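Side-chain contacts in acyl-coenzyme A oxidase 1 (Yarrowia lipolytica, PDB 5Y9D), which oxidises acyl-CoA with molecular oxygen to trans-2-enoyl-CoA and hydrogen peroxide, using FAD, in peroxisomal fatty acid beta-oxidation: residues Q496-K501 with N533-T538; E524-A529 with A565-R570; A221-H226 with G231-V236; L134-I139 with E146-W151. One frame throughout, in Å; residues are numbered along the deposited sequence.

Overall arrangement
From the N terminus, interaction 4 comes first. It closes the short turn between helix 122-142 and helix 145-153 in the N-terminal region. Interaction 3 follows in the middle domain and pairs the two strands of a beta hairpin, strands 216-225 and 228-238. These two are neighbours in space: their centres lie about 17 Å apart, and Val236 packs on Trp151. Interactions 1 and 2 come later in the chain, about 40 Å from the other pair between centres. Their segments alternate, so the loops they close cross. Both use helix 519-544. Interaction 1 ties it to the loop after helix 467-486, and interaction 2 ties it to helix 558-581. Tyr497 OH is hydrogen-bonded to His568 ND1 between them.

Interaction 1: residues Q496-K501 with N533-T538; sequences QYVGDK and NILRTT
Val498 and Ile534 cross at about a right angle and meet by their methyl ends. CG2 of Val498 lies 3.8 Å from CD1 of Ile534. CG1 of Ile534 sits beside its own backbone N (chi1 -69°), and chi2 is extended, which carries CD1 out to this meeting point. The same CD1 also comes 4.1 Å from OH of Tyr497, again with the two side chains nearly perpendicular. Val498 CG2 also lies over one face of the Tyr497 ring, offset toward its rim. Leu535 reaches in from the next position of the helix. Its CD1 is 3.8 Å from O of Val498, while its CD2 lies 4.2 Å from CG1 of Val498. The contact sets part of a 3-10 segment, residues 497-498, against helix 519-544 in the helical C-terminal half of the oxidase. No hydrogen bond crosses between the two segments. The polar end of Tyr497 is held by neighbours instead: its OH is hydrogen-bonded to His568 ND1 and Ser530 OG. Val498 also touches Ile485 of helix 467-486. Thr538 OG1 donates to O of Ile534, one turn back in the same helix, at 2.9 Å, from above the carbonyl plane, and that oxygen accepts from Thr538 N as well.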
loop_
_atom_site.group_PDB
_atom_site.type_symbol
_atom_site.label_atom_id
_atom_site.label_comp_id
_atom_site.label_asym_id
_atom_site.label_seq_id
_atom_site.Cartn_x
_atom_site.Cartn_y
_atom_site.Cartn_z
ATOM N N GLN A 496 20.748 -18.798 19.866
ATOM C CA GLN A 496 22.030 -19.190 20.440
ATOM C C GLN A 496 23.212 -18.403 19.878
ATOM O O GLN A 496 24.148 -18.090 20.591
ATOM C CB GLN A 496 22.258 -20.684 20.259
ATOM C CG GLN A 496 21.326 -21.546 21.083
ATOM C CD GLN A 496 21.911 -22.907 21.358
ATOM O OE1 GLN A 496 21.739 -23.837 20.579
ATOM N NE2 GLN A 496 22.612 -23.030 22.471
ATOM N N TYR A 497 23.145 -18.073 18.601
ATOM C CA TYR A 497 24.244 -17.449 17.887
ATOM C C TYR A 497 24.605 -16.114 18.500
ATOM O O TYR A 497 25.697 -15.613 18.302
ATOM C CB TYR A 497 23.868 -17.240 16.429
ATOM C CG TYR A 497 22.852 -16.150 16.228
ATOM C CD1 TYR A 497 21.507 -16.404 16.377
ATOM C CD2 TYR A 497 23.240 -14.868 15.898
ATOM C CE1 TYR A 497 20.576 -15.415 16.201
ATOM C CE2 TYR A 497 22.311 -13.873 15.716
ATOM C CZ TYR A 497 20.982 -14.157 15.865
ATOM O OH TYR A 497 20.058 -13.173 15.689
ATOM N N VAL A 498 23.672 -15.529 19.229
ATOM C CA VAL A 498 23.885 -14.228 19.837
ATOM C C VAL A 498 25.072 -14.303 20.791
ATOM O O VAL A 498 25.772 -13.324 20.988
ATOM C CB VAL A 498 22.623 -13.706 20.550
ATOM C CG1 VAL A 498 22.919 -12.397 21.252
ATOM C CG2 VAL A 498 21.509 -13.493 19.548
ATOM N N GLY A 499 25.268 -15.466 21.396
ATOM C CA GLY A 499 26.427 -15.745 22.225
ATOM C C GLY A 499 27.817 -15.718 21.596
ATOM O O GLY A 499 28.761 -15.297 22.239
ATOM N N ASP A 500 27.947 -16.203 20.367
ATOM C CA ASP A 500 29.239 -16.395 19.697
ATOM C C ASP A 500 29.982 -15.142 19.226
ATOM O O ASP A 500 29.374 -14.115 19.005
ATOM C CB ASP A 500 29.057 -17.344 18.514
ATOM C CG ASP A 500 28.275 -18.582 18.879
ATOM O OD1 ASP A 500 28.518 -19.143 19.959
ATOM O OD2 ASP A 500 27.413 -19.001 18.091
ATOM N N LYS A 501 31.304 -15.241 19.072
ATOM C CA LYS A 501 32.096 -14.157 18.456
ATOM C C LYS A 501 32.016 -14.315 16.928
ATOM O O LYS A 501 31.982 -15.445 16.412
ATOM C CB LYS A 501 33.562 -14.205 18.918
ATOM C CG LYS A 501 34.155 -12.849 19.300
ATOM C CD LYS A 501 34.747 -12.875 20.723
ATOM C CE LYS A 501 34.556 -11.566 21.491
ATOM N NZ LYS A 501 34.256 -11.806 22.935
ATOM N N ASN A 533 23.931 -5.589 17.085
ATOM C CA ASN A 533 22.790 -4.730 17.458
ATOM C C ASN A 533 22.123 -5.180 18.751
ATOM O O ASN A 533 21.829 -4.345 19.613
ATOM C CB ASN A 533 21.747 -4.656 16.358
ATOM C CG ASN A 533 22.157 -3.723 15.240
ATOM O OD1 ASN A 533 23.095 -4.008 14.476
ATOM N ND2 ASN A 533 21.451 -2.603 15.124
ATOM N N ILE A 534 21.898 -6.481 18.900
ATOM C CA ILE A 534 21.243 -6.958 20.111
ATOM C C ILE A 534 22.128 -6.703 21.313
ATOM O O ILE A 534 21.628 -6.238 22.342
ATOM C CB ILE A 534 20.954 -8.463 20.087
ATOM C CG1 ILE A 534 19.875 -8.782 19.071
ATOM C CG2 ILE A 534 20.500 -8.940 21.461
ATOM C CD1 ILE A 534 20.009 -10.161 18.471
ATOM N N LEU A 535 23.425 -7.036 21.185
ATOM C CA LEU A 535 24.382 -6.903 22.302
ATOM C C LEU A 535 24.583 -5.455 22.693
ATOM O O LEU A 535 24.703 -5.154 23.867
ATOM C CB LEU A 535 25.729 -7.613 22.016
ATOM C CG LEU A 535 25.697 -9.166 22.136
ATOM C CD1 LEU A 535 27.023 -9.864 21.870
ATOM C CD2 LEU A 535 25.188 -9.613 23.475
ATOM N N ARG A 536 24.567 -4.559 21.712
ATOM C CA ARG A 536 24.622 -3.122 21.990
ATOM C C ARG A 536 23.356 -2.661 22.737
ATOM O O ARG A 536 23.436 -1.928 23.741
ATOM C CB ARG A 536 24.792 -2.310 20.694
ATOM C CG ARG A 536 25.177 -0.857 20.934
ATOM C CD ARG A 536 24.868 0.066 19.756
ATOM N NE ARG A 536 23.436 0.379 19.627
ATOM C CZ ARG A 536 22.935 1.387 18.907
ATOM N NH1 ARG A 536 23.734 2.227 18.246
ATOM N NH2 ARG A 536 21.620 1.561 18.851
ATOM N N THR A 537 22.193 -3.086 22.236
ATOM C CA THR A 537 20.924 -2.698 22.809
ATOM C C THR A 537 20.858 -3.243 24.209
ATOM O O THR A 537 20.462 -2.534 25.118
ATOM C CB THR A 537 19.718 -3.210 21.988
ATOM O OG1 THR A 537 19.759 -2.646 20.669
ATOM C CG2 THR A 537 18.402 -2.809 22.662
ATOM N N THR A 538 21.290 -4.479 24.409
ATOM C CA THR A 538 21.358 -5.010 25.775
ATOM C C THR A 538 22.304 -4.212 26.691
ATOM O O THR A 538 22.060 -4.077 27.905
ATOM C CB THR A 538 21.779 -6.466 25.777
ATOM O OG1 THR A 538 20.874 -7.209 24.939
ATOM C CG2 THR A 538 21.745 -7.006 27.181
#

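Interaction 2: residues E524-A529 with A565-R570; sequences EAFRTA and ARIHTR
Segments 524-529 and 565-570 are both helical and run roughly antiparallel, with 157° between their N-to-C directions. Their axes approach to 9.0 Å. The backbones are nearest at Ala529 and Ile567, whose CA atoms lie 7.3 Å apart. CB of Ala529 meets CG2 of Ile567 at 4.2 Å. This methyl of Ile567 serves two partners. Besides Ala529 it lies 4.4 Å from CD2 of Phe526, coming at the ring obliquely. Ile567 thus bridges two residues nearly one helical turn apart on the facing helix. Ala529, Ile567 and Phe526 are all buried, and no hydrogen bond joins the two segments. The pair is part of the all-helical C-terminal domain of acyl-CoA oxidases, where helices 519-544 and 558-581 pack against each other. Arg570, nearly one turn after Ile567, closes the other end of the contact. It lies alongside Phe526 and points the same way. The touching atom is its CG, 4.0 Å from CE2 of Phe526. The ring and guanidinium planes are 22° apart, but it is the aliphatic stem that makes the approach. The Arg570 chain bends at chi2 and chi3, and its polar end finds partners on helix 589-606: NE is hydrogen-bonded to Ser603 OG, and NH2 forms a salt bridge with Glu606. The guanidinium also makes a cation-pi contact with Tyr367. Phe526 has a further aromatic neighbour in Phe611, edge-to-face.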
loop_
_atom_site.group_PDB
_atom_site.type_symbol
_atom_site.label_atom_id
_atom_site.label_comp_id
_atom_site.label_asym_id
_atom_site.label_seq_id
_atom_site.Cartn_x
_atom_site.Cartn_y
_atom_site.Cartn_z
ATOM N N GLU A 524 26.656 -15.961 8.520
ATOM C CA GLU A 524 27.547 -15.415 9.523
ATOM C C GLU A 524 27.551 -13.901 9.455
ATOM O O GLU A 524 27.613 -13.235 10.486
ATOM C CB GLU A 524 28.963 -15.986 9.329
ATOM C CG GLU A 524 29.990 -15.532 10.366
ATOM C CD GLU A 524 29.558 -15.839 11.790
ATOM O OE1 GLU A 524 28.851 -16.855 11.955
ATOM O OE2 GLU A 524 29.904 -15.081 12.736
ATOM N N ALA A 525 27.455 -13.338 8.249
ATOM C CA ALA A 525 27.422 -11.883 8.132
ATOM C C ALA A 525 26.165 -11.357 8.773
ATOM O O ALA A 525 26.178 -10.322 9.471
ATOM C CB ALA A 525 27.497 -11.443 6.690
ATOM N N PHE A 526 25.077 -12.087 8.557
ATOM C CA PHE A 526 23.794 -11.629 9.068
ATOM C C PHE A 526 23.711 -11.799 10.553
ATOM O O PHE A 526 23.297 -10.866 11.237
ATOM C CB PHE A 526 22.606 -12.277 8.343
ATOM C CG PHE A 526 22.024 -11.379 7.320
ATOM C CD1 PHE A 526 22.489 -11.399 6.028
ATOM C CD2 PHE A 526 21.094 -10.435 7.679
ATOM C CE1 PHE A 526 21.997 -10.527 5.090
ATOM C CE2 PHE A 526 20.599 -9.558 6.751
ATOM C CZ PHE A 526 21.053 -9.604 5.452
ATOM N N ARG A 527 24.119 -12.967 11.046
ATOM C CA ARG A 527 24.208 -13.222 12.487
ATOM C C ARG A 527 25.069 -12.198 13.248
ATOM O O ARG A 527 24.692 -11.713 14.319
ATOM C CB ARG A 527 24.739 -14.618 12.720
ATOM C CG ARG A 527 23.729 -15.674 12.344
ATOM C CD ARG A 527 24.277 -17.068 12.451
ATOM N NE ARG A 527 23.164 -18.006 12.418
ATOM C CZ ARG A 527 23.272 -19.324 12.330
ATOM N NH1 ARG A 527 24.450 -19.944 12.272
ATOM N NH2 ARG A 527 22.165 -20.030 12.318
ATOM N N THR A 528 26.210 -11.857 12.666
ATOM C CA THR A 528 27.069 -10.790 13.163
ATOM C C THR A 528 26.383 -9.435 13.233
ATOM O O THR A 528 26.545 -8.714 14.216
ATOM C CB THR A 528 28.315 -10.669 12.257
ATOM O OG1 THR A 528 29.011 -11.915 12.288
ATOM C CG2 THR A 528 29.223 -9.578 12.719
ATOM N N ALA A 529 25.659 -9.059 12.183
ATOM C CA ALA A 529 24.929 -7.782 12.211
ATOM C C ALA A 529 23.847 -7.831 13.279
ATOM O O ALA A 529 23.685 -6.905 14.048
ATOM C CB ALA A 529 24.327 -7.437 10.849
ATOM N N ALA A 565 14.634 -6.640 16.042
ATOM C CA ALA A 565 13.611 -7.536 15.565
ATOM C C ALA A 565 13.828 -7.703 14.101
ATOM O O ALA A 565 13.814 -8.809 13.581
ATOM C CB ALA A 565 12.231 -6.957 15.823
ATOM N N ARG A 566 14.064 -6.582 13.443
ATOM C CA ARG A 566 14.152 -6.567 12.004
ATOM C C ARG A 566 15.302 -7.372 11.493
ATOM O O ARG A 566 15.067 -8.195 10.645
ATOM C CB ARG A 566 14.271 -5.146 11.435
ATOM C CG ARG A 566 13.790 -5.075 9.986
ATOM C CD ARG A 566 14.729 -4.304 9.122
ATOM N NE ARG A 566 14.330 -2.918 9.008
ATOM C CZ ARG A 566 15.160 -1.937 8.644
ATOM N NH1 ARG A 566 16.448 -2.210 8.393
ATOM N NH2 ARG A 566 14.703 -0.680 8.538
ATOM N N ILE A 567 16.534 -7.099 11.961
ATOM C CA ILE A 567 17.703 -7.864 11.495
ATOM C C ILE A 567 17.624 -9.345 11.877
ATOM O O ILE A 567 17.968 -10.193 11.090
ATOM C CB ILE A 567 19.070 -7.370 12.014
ATOM C CG1 ILE A 567 19.136 -5.860 12.160
ATOM C CG2 ILE A 567 20.183 -7.808 11.063
ATOM C CD1 ILE A 567 18.842 -5.122 10.874
ATOM N N HIS A 568 17.181 -9.653 13.083
ATOM C CA HIS A 568 17.229 -11.039 13.578
ATOM C C HIS A 568 16.206 -11.904 12.847
ATOM O O HIS A 568 16.463 -13.054 12.511
ATOM C CB HIS A 568 16.947 -11.067 15.084
ATOM C CG HIS A 568 16.466 -12.394 15.581
ATOM N ND1 HIS A 568 17.309 -13.459 15.791
ATOM C CD2 HIS A 568 15.225 -12.840 15.860
ATOM C CE1 HIS A 568 16.612 -14.499 16.205
ATOM N NE2 HIS A 568 15.345 -14.154 16.245
ATOM N N THR A 569 15.028 -11.338 12.631
ATOM C CA THR A 569 14.028 -11.943 11.785
ATOM C C THR A 569 14.586 -12.186 10.397
ATOM O O THR A 569 14.473 -13.322 9.884
ATOM C CB THR A 569 12.749 -11.088 11.658
ATOM O OG1 THR A 569 12.145 -10.919 12.944
ATOM C CG2 THR A 569 11.758 -11.787 10.777
ATOM N N ARG A 570 15.192 -11.159 9.780
ATOM C CA ARG A 570 15.693 -11.372 8.427
ATOM C C ARG A 570 16.777 -12.454 8.396
ATOM O O ARG A 570 16.794 -13.279 7.474
ATOM C CB ARG A 570 16.183 -10.101 7.758
ATOM C CG ARG A 570 16.667 -10.340 6.327
ATOM C CD ARG A 570 15.531 -10.862 5.416
ATOM N NE ARG A 570 15.369 -9.922 4.303
ATOM C CZ ARG A 570 14.393 -9.036 4.171
ATOM N NH1 ARG A 570 13.384 -8.974 5.019
ATOM N NH2 ARG A 570 14.421 -8.214 3.138
#

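Interaction 3: residues A221-H226 with G231-V236; sequences AKLIVH and GTRNFV
A beta hairpin of the middle domain, strands 216-225 and 228-238, brings Ala221 opposite Arg233 as an antiparallel hydrogen-bonded pair. Arg233 N donates to O of Ala221 at 2.9 Å, and Ala221 N donates to O of Arg233 at 3.2 Å. Toward the turn, Leu223 N donates to O of Gly231 at 3.0 Å in a nearly straight bond (177°). Between these bonds lies the non-hydrogen-bonded pair Lys222 and Thr232. The bend at chi2 (-53°) brings CE of Lys222 3.2 Å from OG1 of Thr232. Their polar ends look elsewhere: Lys222 NZ is hydrogen-bonded to O of Lys178, and Thr232 OG1 is hydrogen-bonded to O of Leu177. The hairpin belongs to a mixed sheet, in which strand 216-225 also pairs with strand 183-187. CD2 of Leu223 lies 3.9 Å from CG of Arg233. Arg233 NH1 is hydrogen-bonded to O of its neighbour Thr232, from above the carbonyl plane. A serine in place of Arg233 would probably leave Leu223 CD2 without this aliphatic cover and Thr232 O without its guanidinium donor. The Phe235 ring presents its edge to O of Ala221, with CE1 4.1 Å from CB of Ala221.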
loop_
_atom_site.group_PDB
_atom_site.type_symbol
_atom_site.label_atom_id
_atom_site.label_comp_id
_atom_site.label_asym_id
_atom_site.label_seq_id
_atom_site.Cartn_x
_atom_site.Cartn_y
_atom_site.Cartn_z
ATOM N N ALA A 221 -12.254 -8.838 29.924
ATOM C CA ALA A 221 -12.641 -7.794 30.861
ATOM C C ALA A 221 -11.835 -7.868 32.156
ATOM O O ALA A 221 -11.262 -8.910 32.502
ATOM C CB ALA A 221 -14.123 -7.930 31.184
ATOM N N LYS A 222 -11.838 -6.769 32.893
ATOM C CA LYS A 222 -11.190 -6.727 34.190
ATOM C C LYS A 222 -12.058 -7.420 35.201
ATOM O O LYS A 222 -13.219 -7.054 35.413
ATOM C CB LYS A 222 -10.895 -5.294 34.614
ATOM C CG LYS A 222 -9.826 -4.649 33.764
ATOM C CD LYS A 222 -8.582 -5.529 33.742
ATOM C CE LYS A 222 -7.395 -4.838 33.118
ATOM N NZ LYS A 222 -7.176 -3.508 33.756
ATOM N N LEU A 223 -11.481 -8.458 35.794
ATOM C CA LEU A 223 -12.139 -9.269 36.804
ATOM C C LEU A 223 -12.142 -8.491 38.110
ATOM O O LEU A 223 -11.071 -8.263 38.704
ATOM C CB LEU A 223 -11.329 -10.539 36.969
ATOM C CG LEU A 223 -11.672 -11.434 38.135
ATOM C CD1 LEU A 223 -13.090 -11.912 37.929
ATOM C CD2 LEU A 223 -10.671 -12.583 38.150
ATOM N N ILE A 224 -13.323 -8.049 38.555
ATOM C CA ILE A 224 -13.374 -7.288 39.791
ATOM C C ILE A 224 -14.061 -8.096 40.876
ATOM O O ILE A 224 -15.180 -8.501 40.703
ATOM C CB ILE A 224 -14.052 -5.908 39.658
ATOM C CG1 ILE A 224 -13.726 -5.212 38.334
ATOM C CG2 ILE A 224 -13.621 -5.010 40.810
ATOM C CD1 ILE A 224 -12.262 -4.957 38.075
ATOM N N VAL A 225 -13.368 -8.305 41.990
ATOM C CA VAL A 225 -13.894 -9.015 43.173
ATOM C C VAL A 225 -13.576 -8.173 44.415
ATOM O O VAL A 225 -12.424 -7.770 44.631
ATOM C CB VAL A 225 -13.269 -10.429 43.346
ATOM C CG1 VAL A 225 -14.051 -11.246 44.373
ATOM C CG2 VAL A 225 -13.234 -11.195 42.030
ATOM N N HIS A 226 -14.601 -7.887 45.216
ATOM C CA HIS A 226 -14.448 -7.085 46.442
ATOM C C HIS A 226 -13.641 -5.803 46.246
ATOM O O HIS A 226 -12.822 -5.425 47.100
ATOM C CB HIS A 226 -13.798 -7.932 47.524
ATOM C CG HIS A 226 -14.552 -9.182 47.825
ATOM N ND1 HIS A 226 -15.918 -9.194 47.992
ATOM C CD2 HIS A 226 -14.138 -10.459 47.991
ATOM C CE1 HIS A 226 -16.317 -10.428 48.243
ATOM N NE2 HIS A 226 -15.257 -11.217 48.247
ATOM N N GLY A 231 -7.042 -8.197 37.096
ATOM C CA GLY A 231 -6.563 -8.212 35.728
ATOM C C GLY A 231 -7.536 -8.730 34.678
ATOM O O GLY A 231 -8.682 -9.082 34.945
ATOM N N THR A 232 -7.035 -8.820 33.459
ATOM C CA THR A 232 -7.829 -9.208 32.314
ATOM C C THR A 232 -8.050 -10.708 32.210
ATOM O O THR A 232 -7.121 -11.480 32.152
ATOM C CB THR A 232 -7.162 -8.718 31.031
ATOM O OG1 THR A 232 -7.019 -7.308 31.096
ATOM C CG2 THR A 232 -7.991 -9.069 29.830
ATOM N N ARG A 233 -9.313 -11.079 32.118
ATOM C CA ARG A 233 -9.773 -12.442 32.211
ATOM C C ARG A 233 -10.769 -12.747 31.085
ATOM O O ARG A 233 -11.153 -11.865 30.355
ATOM C CB ARG A 233 -10.392 -12.676 33.576
ATOM C CG ARG A 233 -9.543 -13.452 34.562
ATOM C CD ARG A 233 -8.061 -13.445 34.265
ATOM N NE ARG A 233 -7.288 -13.331 35.489
ATOM C CZ ARG A 233 -6.038 -12.893 35.555
ATOM N NH1 ARG A 233 -5.395 -12.529 34.462
ATOM N NH2 ARG A 233 -5.427 -12.817 36.719
ATOM N N ASN A 234 -11.127 -14.012 30.922
ATOM C CA ASN A 234 -11.933 -14.502 29.817
ATOM C C ASN A 234 -13.338 -14.938 30.192
ATOM O O ASN A 234 -13.481 -15.796 31.016
ATOM C CB ASN A 234 -11.244 -15.752 29.297
ATOM C CG ASN A 234 -10.466 -15.504 28.055
ATOM O OD1 ASN A 234 -10.635 -14.484 27.428
ATOM N ND2 ASN A 234 -9.616 -16.430 27.688
ATOM N N PHE A 235 -14.378 -14.420 29.554
ATOM C CA PHE A 235 -15.732 -14.902 29.889
ATOM C C PHE A 235 -16.539 -15.182 28.636
ATOM O O PHE A 235 -16.419 -14.465 27.663
ATOM C CB PHE A 235 -16.478 -13.879 30.757
ATOM C CG PHE A 235 -15.627 -13.262 31.834
ATOM C CD1 PHE A 235 -14.668 -12.309 31.527
ATOM C CD2 PHE A 235 -15.784 -13.640 33.166
ATOM C CE1 PHE A 235 -13.858 -11.764 32.526
ATOM C CE2 PHE A 235 -14.999 -13.088 34.179
ATOM C CZ PHE A 235 -14.029 -12.144 33.865
ATOM N N VAL A 236 -17.345 -16.234 28.659
ATOM C CA VAL A 236 -18.331 -16.447 27.633
ATOM C C VAL A 236 -19.603 -15.681 27.971
ATOM O O VAL A 236 -20.201 -15.896 29.036
ATOM C CB VAL A 236 -18.724 -17.917 27.474
ATOM C CG1 VAL A 236 -19.788 -18.053 26.376
ATOM C CG2 VAL A 236 -17.500 -18.765 27.152
#

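Interaction 4: residues L134-I139 with E146-W151; sequences LFIGSI and EQFKYW
Ile139 CG2 touches two aromatic side chains of the following helix. It lies 3.7 Å from CD1 of Phe148, at the edge of that ring and near its plane. It is also 3.9 Å from CD1 of Trp151, at an oblique approach. Ile139 crosses both side chains at about a right angle. Its CG1 lies beside the backbone N (chi1 -49°), which leaves CG2 facing Phe148 and Trp151, while CG1 itself lies over one face of Phe135, offset toward the rim. Nearly one turn earlier, Ile136 adds a looser contact: its O is 4.0 Å from CE1 of Phe148, and its CG2 is 4.4 Å from the same carbon.

Farther out, Tyr150 CD2 lies over the centre of the Trp151 ring. Gln147 NE2 is hydrogen-bonded to O of Met282, and OE1 accepts from N of Met284 and N of Thr144. Ile136 also touches Ala156, and Phe148 touches Val157. The CA atoms of Ile139 and Phe148 are only 5.8 Å apart, close to the turn. Segments 134-139 and 146-151 lie at 143° between their N-to-C directions. They belong to two consecutive, roughly antiparallel helices joined by a short turn, a helical hairpin in the helical N-terminal domain of the acyl-CoA oxidase fold.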
loop_
_atom_site.group_PDB
_atom_site.type_symbol
_atom_site.label_atom_id
_atom_site.label_comp_id
_atom_site.label_asym_id
_atom_site.label_seq_id
_atom_site.Cartn_x
_atom_site.Cartn_y
_atom_site.Cartn_z
ATOM N N LEU A 134 -10.526 -18.145 16.647
ATOM C CA LEU A 134 -10.453 -17.295 17.833
ATOM C C LEU A 134 -11.365 -17.716 18.967
ATOM O O LEU A 134 -10.921 -17.840 20.088
ATOM C CB LEU A 134 -10.737 -15.857 17.456
ATOM C CG LEU A 134 -9.661 -15.267 16.538
ATOM C CD1 LEU A 134 -10.000 -13.838 16.149
ATOM C CD2 LEU A 134 -8.314 -15.319 17.227
ATOM N N PHE A 135 -12.631 -17.968 18.670
ATOM C CA PHE A 135 -13.580 -18.248 19.714
ATOM C C PHE A 135 -13.357 -19.638 20.295
ATOM O O PHE A 135 -13.287 -19.806 21.516
ATOM C CB PHE A 135 -15.030 -18.085 19.234
ATOM C CG PHE A 135 -16.008 -18.635 20.187
ATOM C CD1 PHE A 135 -16.442 -17.880 21.242
ATOM C CD2 PHE A 135 -16.397 -19.954 20.104
ATOM C CE1 PHE A 135 -17.316 -18.398 22.169
ATOM C CE2 PHE A 135 -17.268 -20.494 21.042
ATOM C CZ PHE A 135 -17.734 -19.703 22.072
ATOM N N ILE A 136 -13.249 -20.622 19.413
ATOM C CA ILE A 136 -13.082 -22.015 19.828
ATOM C C ILE A 136 -11.747 -22.222 20.490
ATOM O O ILE A 136 -11.665 -22.930 21.507
ATOM C CB ILE A 136 -13.249 -22.962 18.630
ATOM C CG1 ILE A 136 -14.737 -23.088 18.314
ATOM C CG2 ILE A 136 -12.610 -24.339 18.870
ATOM C CD1 ILE A 136 -15.545 -23.728 19.407
ATOM N N GLY A 137 -10.716 -21.588 19.935
ATOM C CA GLY A 137 -9.350 -21.733 20.452
ATOM C C GLY A 137 -9.246 -21.210 21.869
ATOM O O GLY A 137 -8.507 -21.763 22.688
ATOM N N SER A 138 -10.008 -20.147 22.149
ATOM C CA SER A 138 -10.035 -19.563 23.470
ATOM C C SER A 138 -10.749 -20.472 24.455
ATOM O O SER A 138 -10.323 -20.559 25.578
ATOM C CB SER A 138 -10.661 -18.159 23.479
ATOM O OG SER A 138 -10.036 -17.296 22.530
ATOM N N ILE A 139 -11.797 -21.181 24.061
ATOM C CA ILE A 139 -12.466 -22.033 25.044
ATOM C C ILE A 139 -11.648 -23.276 25.318
ATOM O O ILE A 139 -11.671 -23.794 26.417
ATOM C CB ILE A 139 -13.853 -22.562 24.630
ATOM C CG1 ILE A 139 -14.774 -21.502 24.107
ATOM C CG2 ILE A 139 -14.562 -23.187 25.831
ATOM C CD1 ILE A 139 -15.819 -22.161 23.239
ATOM N N GLU A 146 -14.026 -29.751 31.239
ATOM C CA GLU A 146 -15.499 -29.770 31.420
ATOM C C GLU A 146 -16.160 -28.544 30.776
ATOM O O GLU A 146 -17.247 -28.652 30.229
ATOM C CB GLU A 146 -15.934 -29.772 32.899
ATOM C CG GLU A 146 -15.035 -30.511 33.880
ATOM C CD GLU A 146 -13.928 -29.636 34.462
ATOM O OE1 GLU A 146 -14.212 -28.609 35.138
ATOM O OE2 GLU A 146 -12.758 -29.984 34.228
ATOM N N GLN A 147 -15.520 -27.380 30.905
ATOM C CA GLN A 147 -16.061 -26.120 30.408
ATOM C C GLN A 147 -16.173 -26.210 28.911
ATOM O O GLN A 147 -17.236 -25.962 28.357
ATOM C CB GLN A 147 -15.166 -24.934 30.809
ATOM C CG GLN A 147 -15.323 -24.499 32.270
ATOM C CD GLN A 147 -14.577 -23.223 32.573
ATOM O OE1 GLN A 147 -13.418 -23.063 32.200
ATOM N NE2 GLN A 147 -15.249 -22.290 33.237
ATOM N N PHE A 148 -15.080 -26.611 28.275
ATOM C CA PHE A 148 -15.080 -26.910 26.865
ATOM C C PHE A 148 -16.158 -27.921 26.442
ATOM O O PHE A 148 -16.942 -27.644 25.537
ATOM C CB PHE A 148 -13.720 -27.405 26.399
ATOM C CG PHE A 148 -13.593 -27.474 24.874
ATOM C CD1 PHE A 148 -13.537 -26.311 24.114
ATOM C CD2 PHE A 148 -13.546 -28.681 24.218
ATOM C CE1 PHE A 148 -13.431 -26.353 22.736
ATOM C CE2 PHE A 148 -13.449 -28.733 22.846
ATOM C CZ PHE A 148 -13.391 -27.569 22.098
ATOM N N LYS A 149 -16.187 -29.093 27.062
ATOM C CA LYS A 149 -17.184 -30.115 26.699
ATOM C C LYS A 149 -18.603 -29.564 26.724
ATOM O O LYS A 149 -19.431 -29.923 25.894
ATOM C CB LYS A 149 -17.080 -31.335 27.622
ATOM C CG LYS A 149 -15.889 -32.210 27.280
ATOM C CD LYS A 149 -15.623 -33.299 28.305
ATOM C CE LYS A 149 -14.783 -34.422 27.694
ATOM N NZ LYS A 149 -15.574 -35.218 26.702
ATOM N N TYR A 150 -18.863 -28.675 27.669
ATOM C CA TYR A 150 -20.178 -28.085 27.831
ATOM C C TYR A 150 -20.607 -27.231 26.641
ATOM O O TYR A 150 -21.728 -27.344 26.173
ATOM C CB TYR A 150 -20.194 -27.221 29.083
ATOM C CG TYR A 150 -21.507 -26.489 29.264
ATOM C CD1 TYR A 150 -22.592 -27.137 29.825
ATOM C CD2 TYR A 150 -21.654 -25.139 28.878
ATOM C CE1 TYR A 150 -23.789 -26.481 30.007
ATOM C CE2 TYR A 150 -22.855 -24.479 29.046
ATOM C CZ TYR A 150 -23.920 -25.168 29.611
ATOM O OH TYR A 150 -25.137 -24.575 29.802
ATOM N N TRP A 151 -19.720 -26.354 26.181
ATOM C CA TRP A 151 -20.015 -25.513 25.046
ATOM C C TRP A 151 -19.976 -26.357 23.767
ATOM O O TRP A 151 -20.775 -26.132 22.842
ATOM C CB TRP A 151 -19.064 -24.328 24.982
ATOM C CG TRP A 151 -19.141 -23.416 26.196
ATOM C CD1 TRP A 151 -18.184 -23.249 27.157
ATOM C CD2 TRP A 151 -20.223 -22.547 26.566
ATOM N NE1 TRP A 151 -18.604 -22.355 28.100
ATOM C CE2 TRP A 151 -19.853 -21.911 27.769
ATOM C CE3 TRP A 151 -21.478 -22.264 26.007
ATOM C CZ2 TRP A 151 -20.669 -20.970 28.410
ATOM C CZ3 TRP A 151 -22.315 -21.323 26.661
ATOM C CH2 TRP A 151 -21.896 -20.684 27.843
#